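Local coordinates for protein obscurin (Homo sapiens, PDB 2YZ8) that probably acts as a giant scaffolding and signalling protein of muscle, represented here by its thirty-second immunoglobulin-like domain, at residues 26-31 with 76-81; 52-57 with 63-68. All blocks are in the same frame, centred on the assembly; numbering follows the deposited sequence.

Overall arrangement
After strands 11-13 and 18-21, strand 26-32 supplies the first half of contact 1 and runs in the middle of the four-stranded sheet. Having crossed to the other sheet through strand 40-43, the chain returns to form the hairpin of strands 54-59 and 62-67. Contact 2, between 52-57 and 63-68, closes this tight hairpin, with five residues between its segments. Strand 76-82 then completes contact 1, closing a 44-residue loop in which contact 2 is wholly nested. Contact 1 joins the two sheets face to face, whereas contact 2 builds the edge of one. Their centres lie about 9 Å apart, and Leu28 O and Leu65 N, 2.8 Å apart, are probably hydrogen-bonded between them.

Contact 1 of 2, residues 26-31 with 76-81; sequences ATLRCV and GRYSCS
Leu28 and Tyr78 are swung toward each other by similar first torsions (chi1 -73° and -69°), each placing CG anti to the carbonyl carbon and beside the backbone N. One methyl of the leucine fork, Leu28 CD2, does the touching: it reaches Tyr78 CB at 3.5 Å and Tyr78 CG at 3.6 Å, meeting the root of the aromatic side chain obliquely. The two side chains cross at about a right angle.

Two residues further on, Cys30 faces Cys80. Cys30 SG stands between its own backbone N and carbonyl carbon (chi1 61°). These cysteines occupy the positions of the classic immunoglobulin disulfide, yet Cys30 SG and Cys80 SG lie 4.1 Å apart, about twice the length of an S-S bond. The pair is therefore unbridged in this structure, and the nearest approach is Cys30 SG to Cys80 CB at 4.0 Å. No hydrogen bond crosses between the segments. The contact consists of four buried side chains meeting near the centre of the domain, with only 138 Å² buried in total.

The tyrosine hydroxyl is bonded elsewhere: Tyr78 OH pairs with the carbonyl of Asp74, four residues earlier, forming the tyrosine corner familiar from Greek-key proteins. Strands 26-32 and 76-82 pack across the interior of the β-sandwich, their touching parts running 30° apart. Leu65 of strand 62-67 and Leu91 of strand 85-94 also touch Tyr78, while Phe11 of strand 11-13 and Leu63 of strand 62-67 touch both cysteines.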
loop_
_atom_site.group_PDB
_atom_site.type_symbol
_atom_site.label_atom_id
_atom_site.label_comp_id
_atom_site.label_asym_id
_atom_site.label_seq_id
_atom_site.Cartn_x
_atom_site.Cartn_y
_atom_site.Cartn_z
ATOM N N ALA A 26 -3.488 6.370 -6.088
ATOM C CA ALA A 26 -2.514 5.290 -6.184
ATOM C C ALA A 26 -3.095 4.038 -5.543
ATOM O O ALA A 26 -3.562 4.088 -4.408
ATOM C CB ALA A 26 -1.222 5.689 -5.499
ATOM N N THR A 27 -3.080 2.926 -6.274
ATOM C CA THR A 27 -3.508 1.644 -5.716
ATOM C C THR A 27 -2.325 0.696 -5.548
ATOM O O THR A 27 -1.794 0.171 -6.529
ATOM C CB THR A 27 -4.609 0.968 -6.561
ATOM O OG1 THR A 27 -5.732 1.846 -6.676
ATOM C CG2 THR A 27 -5.059 -0.324 -5.902
ATOM N N LEU A 28 -1.926 0.490 -4.296
ATOM C CA LEU A 28 -0.845 -0.430 -3.957
ATOM C C LEU A 28 -1.426 -1.801 -3.630
ATOM O O LEU A 28 -2.281 -1.927 -2.749
ATOM C CB LEU A 28 -0.036 0.109 -2.778
ATOM C CG LEU A 28 0.893 1.292 -3.065
ATOM C CD1 LEU A 28 0.159 2.497 -3.649
ATOM C CD2 LEU A 28 1.590 1.688 -1.790
ATOM N N ARG A 29 -0.959 -2.821 -4.344
ATOM C CA ARG A 29 -1.526 -4.166 -4.224
ATOM C C ARG A 29 -0.478 -5.215 -3.874
ATOM O O ARG A 29 0.621 -5.217 -4.433
ATOM C CB ARG A 29 -2.206 -4.575 -5.531
ATOM C CG ARG A 29 -3.444 -3.780 -5.901
ATOM C CD ARG A 29 -4.020 -4.302 -7.202
ATOM N NE ARG A 29 -5.309 -3.701 -7.534
ATOM C CZ ARG A 29 -5.470 -2.652 -8.337
ATOM N NH1 ARG A 29 -6.686 -2.185 -8.576
ATOM N NH2 ARG A 29 -4.418 -2.062 -8.897
ATOM N N CYS A 30 -0.832 -6.111 -2.955
ATOM C CA CYS A 30 -0.030 -7.302 -2.685
ATOM C C CYS A 30 -0.934 -8.486 -2.350
ATOM O O CYS A 30 -2.154 -8.331 -2.238
ATOM C CB CYS A 30 1.016 -7.055 -1.586
ATOM S SG CYS A 30 0.349 -6.581 0.025
ATOM N N VAL A 31 -0.342 -9.671 -2.214
ATOM C CA VAL A 31 -1.123 -10.899 -2.030
ATOM C C VAL A 31 -0.537 -11.788 -0.934
ATOM O O VAL A 31 0.676 -12.004 -0.883
ATOM C CB VAL A 31 -1.218 -11.711 -3.351
ATOM C CG1 VAL A 31 -2.084 -12.946 -3.170
ATOM C CG2 VAL A 31 -1.765 -10.855 -4.490
ATOM N N GLY A 76 6.961 8.128 -1.714
ATOM C CA GLY A 76 7.943 7.539 -0.803
ATOM C C GLY A 76 7.694 6.053 -0.627
ATOM O O GLY A 76 6.992 5.424 -1.429
ATOM N N ARG A 77 8.236 5.493 0.446
ATOM C CA ARG A 77 8.134 4.066 0.691
ATOM C C ARG A 77 6.900 3.666 1.511
ATOM O O ARG A 77 6.655 4.195 2.603
ATOM C CB ARG A 77 9.401 3.570 1.385
ATOM C CG ARG A 77 9.367 2.076 1.679
ATOM C CD ARG A 77 10.761 1.554 1.943
ATOM N NE ARG A 77 11.653 1.726 0.798
ATOM C CZ ARG A 77 11.742 0.881 -0.226
ATOM N NH1 ARG A 77 10.986 -0.210 -0.276
ATOM N NH2 ARG A 77 12.596 1.130 -1.207
ATOM N N TYR A 78 6.140 2.713 0.974
ATOM C CA TYR A 78 5.029 2.116 1.692
ATOM C C TYR A 78 5.315 0.644 1.948
ATOM O O TYR A 78 6.052 0.010 1.195
ATOM C CB TYR A 78 3.748 2.244 0.876
ATOM C CG TYR A 78 3.234 3.655 0.749
ATOM C CD1 TYR A 78 2.208 4.118 1.581
ATOM C CD2 TYR A 78 3.745 4.521 -0.222
ATOM C CE1 TYR A 78 1.726 5.414 1.469
ATOM C CE2 TYR A 78 3.271 5.812 -0.345
ATOM C CZ TYR A 78 2.261 6.253 0.501
ATOM O OH TYR A 78 1.793 7.529 0.386
ATOM N N SER A 79 4.711 0.102 3.007
ATOM C CA SER A 79 4.944 -1.285 3.393
ATOM C C SER A 79 3.664 -1.915 3.912
ATOM O O SER A 79 2.785 -1.217 4.421
ATOM C CB SER A 79 6.016 -1.371 4.473
ATOM O OG SER A 79 7.241 -0.833 4.002
ATOM N N CYS A 80 3.574 -3.235 3.772
ATOM C CA CYS A 80 2.462 -4.000 4.335
ATOM C C CYS A 80 3.048 -5.097 5.203
ATOM O O CYS A 80 4.088 -5.680 4.862
ATOM C CB CYS A 80 1.573 -4.588 3.239
ATOM S SG CYS A 80 0.012 -5.295 3.864
ATOM N N SER A 81 2.401 -5.358 6.337
ATOM C CA SER A 81 2.922 -6.314 7.304
ATOM C C SER A 81 1.836 -7.188 7.905
ATOM O O SER A 81 0.738 -6.715 8.209
ATOM C CB SER A 81 3.672 -5.588 8.420
ATOM O OG SER A 81 2.776 -4.819 9.198
#

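Contact 2 of 2, residues 52-57 with 63-68; sequences DKYSLR and LELVVR
Leu65 packs between two bumps, Tyr54 and Leu56, on the inner side of this antiparallel hairpin, with Leu65 CD1 4.0 Å from both Tyr54 CB and Leu56 CD1. Tyr54 and Val67 lie alongside, pointing the same way, with Val67 CG1 obliquely against the ring, while Lys53 CG rests over one ring face.

On the other side, Val66 CG2 fits beneath the flat guanidinium of Arg57, 3.7 Å from Arg57 NE. That group is kept from turning by a nearly straight bond in its own plane, Arg57 NE to Ser55 OG (2.9 Å, 174°). The guanidinium of Arg68 lies with one face over Ser55 CB, its NH2 3.4 Å from that carbon; a water links Arg68 NH2 with Tyr54 O.

A bend in the lysine chain (chi2 73°) brings Lys53 NZ to Arg68 O at 2.8 Å, in the carbonyl plane, and Lys53 NZ also forms a salt bridge with Asp74. With an alanine here, the Arg68 carbonyl would probably lose this donor, Asp74 this salt bridge and the Tyr54 ring the CG packed on its face.

Backbone bonds pair Ser55 with Val66 and Arg57 with Glu64. The hairpin is two-sided: an apolar face turned into the sandwich, and a mixed, more polar one where Arg57 NH1 and Glu64 OE1 probably attract by charge alone across a long 4.0 Å, with like-charged Arg68 NH1 4.4 Å from Arg57 NH2.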
loop_
_atom_site.group_PDB
_atom_site.type_symbol
_atom_site.label_atom_id
_atom_site.label_comp_id
_atom_site.label_asym_id
_atom_site.label_seq_id
_atom_site.Cartn_x
_atom_site.Cartn_y
_atom_site.Cartn_z
ATOM N N ASP A 52 -9.893 9.545 5.055
ATOM C CA ASP A 52 -10.146 10.184 3.764
ATOM C C ASP A 52 -8.956 10.008 2.822
ATOM O O ASP A 52 -9.132 9.836 1.616
ATOM C CB ASP A 52 -10.471 11.672 3.946
ATOM C CG ASP A 52 -11.852 11.911 4.557
ATOM O OD1 ASP A 52 -12.579 10.935 4.847
ATOM O OD2 ASP A 52 -12.217 13.094 4.745
ATOM N N LYS A 53 -7.751 10.026 3.386
ATOM C CA LYS A 53 -6.519 9.888 2.611
ATOM C C LYS A 53 -6.255 8.454 2.160
ATOM O O LYS A 53 -5.938 8.211 0.992
ATOM C CB LYS A 53 -5.319 10.395 3.418
ATOM C CG LYS A 53 -4.043 10.533 2.599
ATOM C CD LYS A 53 -4.145 11.730 1.670
ATOM C CE LYS A 53 -3.084 11.697 0.606
ATOM N NZ LYS A 53 -3.313 12.766 -0.396
ATOM N N TYR A 54 -6.370 7.516 3.096
ATOM C CA TYR A 54 -6.055 6.124 2.832
ATOM C C TYR A 54 -7.290 5.254 2.956
ATOM O O TYR A 54 -8.058 5.386 3.913
ATOM C CB TYR A 54 -4.982 5.615 3.797
ATOM C CG TYR A 54 -3.773 6.511 3.903
ATOM C CD1 TYR A 54 -2.794 6.518 2.908
ATOM C CD2 TYR A 54 -3.602 7.345 5.003
ATOM C CE1 TYR A 54 -1.675 7.343 3.009
ATOM C CE2 TYR A 54 -2.496 8.178 5.110
ATOM C CZ TYR A 54 -1.540 8.170 4.114
ATOM O OH TYR A 54 -0.452 8.988 4.239
ATOM N N SER A 55 -7.473 4.367 1.984
ATOM C CA SER A 55 -8.506 3.347 2.063
ATOM C C SER A 55 -7.817 1.987 2.069
ATOM O O SER A 55 -7.042 1.669 1.155
ATOM C CB SER A 55 -9.479 3.476 0.888
ATOM O OG SER A 55 -10.529 2.533 0.985
ATOM N N LEU A 56 -8.068 1.208 3.121
ATOM C CA LEU A 56 -7.450 -0.106 3.286
ATOM C C LEU A 56 -8.478 -1.169 2.947
ATOM O O LEU A 56 -9.495 -1.284 3.624
ATOM C CB LEU A 56 -6.947 -0.308 4.719
ATOM C CG LEU A 56 -5.681 0.405 5.193
ATOM C CD1 LEU A 56 -5.879 1.914 5.295
ATOM C CD2 LEU A 56 -5.255 -0.170 6.529
ATOM N N ARG A 57 -8.213 -1.928 1.888
ATOM C CA ARG A 57 -9.196 -2.865 1.350
ATOM C C ARG A 57 -8.661 -4.288 1.306
ATOM O O ARG A 57 -7.466 -4.503 1.153
ATOM C CB ARG A 57 -9.649 -2.416 -0.041
ATOM C CG ARG A 57 -10.163 -0.985 -0.070
ATOM C CD ARG A 57 -10.531 -0.521 -1.458
ATOM N NE ARG A 57 -10.888 0.897 -1.440
ATOM C CZ ARG A 57 -11.406 1.564 -2.467
ATOM N NH1 ARG A 57 -11.644 0.950 -3.622
ATOM N NH2 ARG A 57 -11.692 2.854 -2.337
ATOM N N LEU A 63 -4.674 -7.844 -1.117
ATOM C CA LEU A 63 -4.618 -6.666 -0.261
ATOM C C LEU A 63 -4.395 -5.417 -1.102
ATOM O O LEU A 63 -3.643 -5.435 -2.074
ATOM C CB LEU A 63 -3.491 -6.804 0.766
ATOM C CG LEU A 63 -3.599 -7.952 1.775
ATOM C CD1 LEU A 63 -2.279 -8.104 2.501
ATOM C CD2 LEU A 63 -4.746 -7.728 2.751
ATOM N N GLU A 64 -5.047 -4.330 -0.709
ATOM C CA GLU A 64 -5.051 -3.117 -1.510
ATOM C C GLU A 64 -5.031 -1.878 -0.608
ATOM O O GLU A 64 -5.806 -1.785 0.350
ATOM C CB GLU A 64 -6.299 -3.133 -2.394
ATOM C CG GLU A 64 -6.466 -1.958 -3.330
ATOM C CD GLU A 64 -7.766 -2.024 -4.119
ATOM O OE1 GLU A 64 -8.282 -0.957 -4.506
ATOM O OE2 GLU A 64 -8.274 -3.141 -4.352
ATOM N N LEU A 65 -4.133 -0.944 -0.917
ATOM C CA LEU A 65 -4.115 0.376 -0.280
ATOM C C LEU A 65 -4.355 1.445 -1.335
ATOM O O LEU A 65 -3.617 1.545 -2.320
ATOM C CB LEU A 65 -2.783 0.654 0.441
ATOM C CG LEU A 65 -2.557 2.086 0.960
ATOM C CD1 LEU A 65 -3.364 2.364 2.228
ATOM C CD2 LEU A 65 -1.074 2.381 1.189
ATOM N N VAL A 66 -5.392 2.241 -1.119
ATOM C CA VAL A 66 -5.706 3.337 -2.011
ATOM C C VAL A 66 -5.253 4.631 -1.346
ATOM O O VAL A 66 -5.643 4.937 -0.219
ATOM C CB VAL A 66 -7.217 3.374 -2.376
ATOM C CG1 VAL A 66 -7.494 4.449 -3.416
ATOM C CG2 VAL A 66 -7.662 2.020 -2.906
ATOM N N VAL A 67 -4.390 5.359 -2.045
ATOM C CA VAL A 67 -3.922 6.665 -1.602
ATOM C C VAL A 67 -4.622 7.687 -2.483
ATOM O O VAL A 67 -4.287 7.828 -3.658
ATOM C CB VAL A 67 -2.386 6.807 -1.756
ATOM C CG1 VAL A 67 -1.896 8.079 -1.078
ATOM C CG2 VAL A 67 -1.670 5.591 -1.186
ATOM N N ARG A 68 -5.606 8.380 -1.923
ATOM C CA ARG A 68 -6.424 9.313 -2.688
ATOM C C ARG A 68 -5.800 10.709 -2.727
ATOM O O ARG A 68 -4.919 11.021 -1.921
ATOM C CB ARG A 68 -7.848 9.350 -2.130
ATOM C CG ARG A 68 -8.640 8.086 -2.442
ATOM C CD ARG A 68 -9.955 8.024 -1.690
ATOM N NE ARG A 68 -9.761 7.601 -0.307
ATOM C CZ ARG A 68 -10.675 6.976 0.424
ATOM N NH1 ARG A 68 -11.861 6.674 -0.088
ATOM N NH2 ARG A 68 -10.396 6.638 1.673
HETATM O O HOH W 1 -11.105 4.633 4.121
#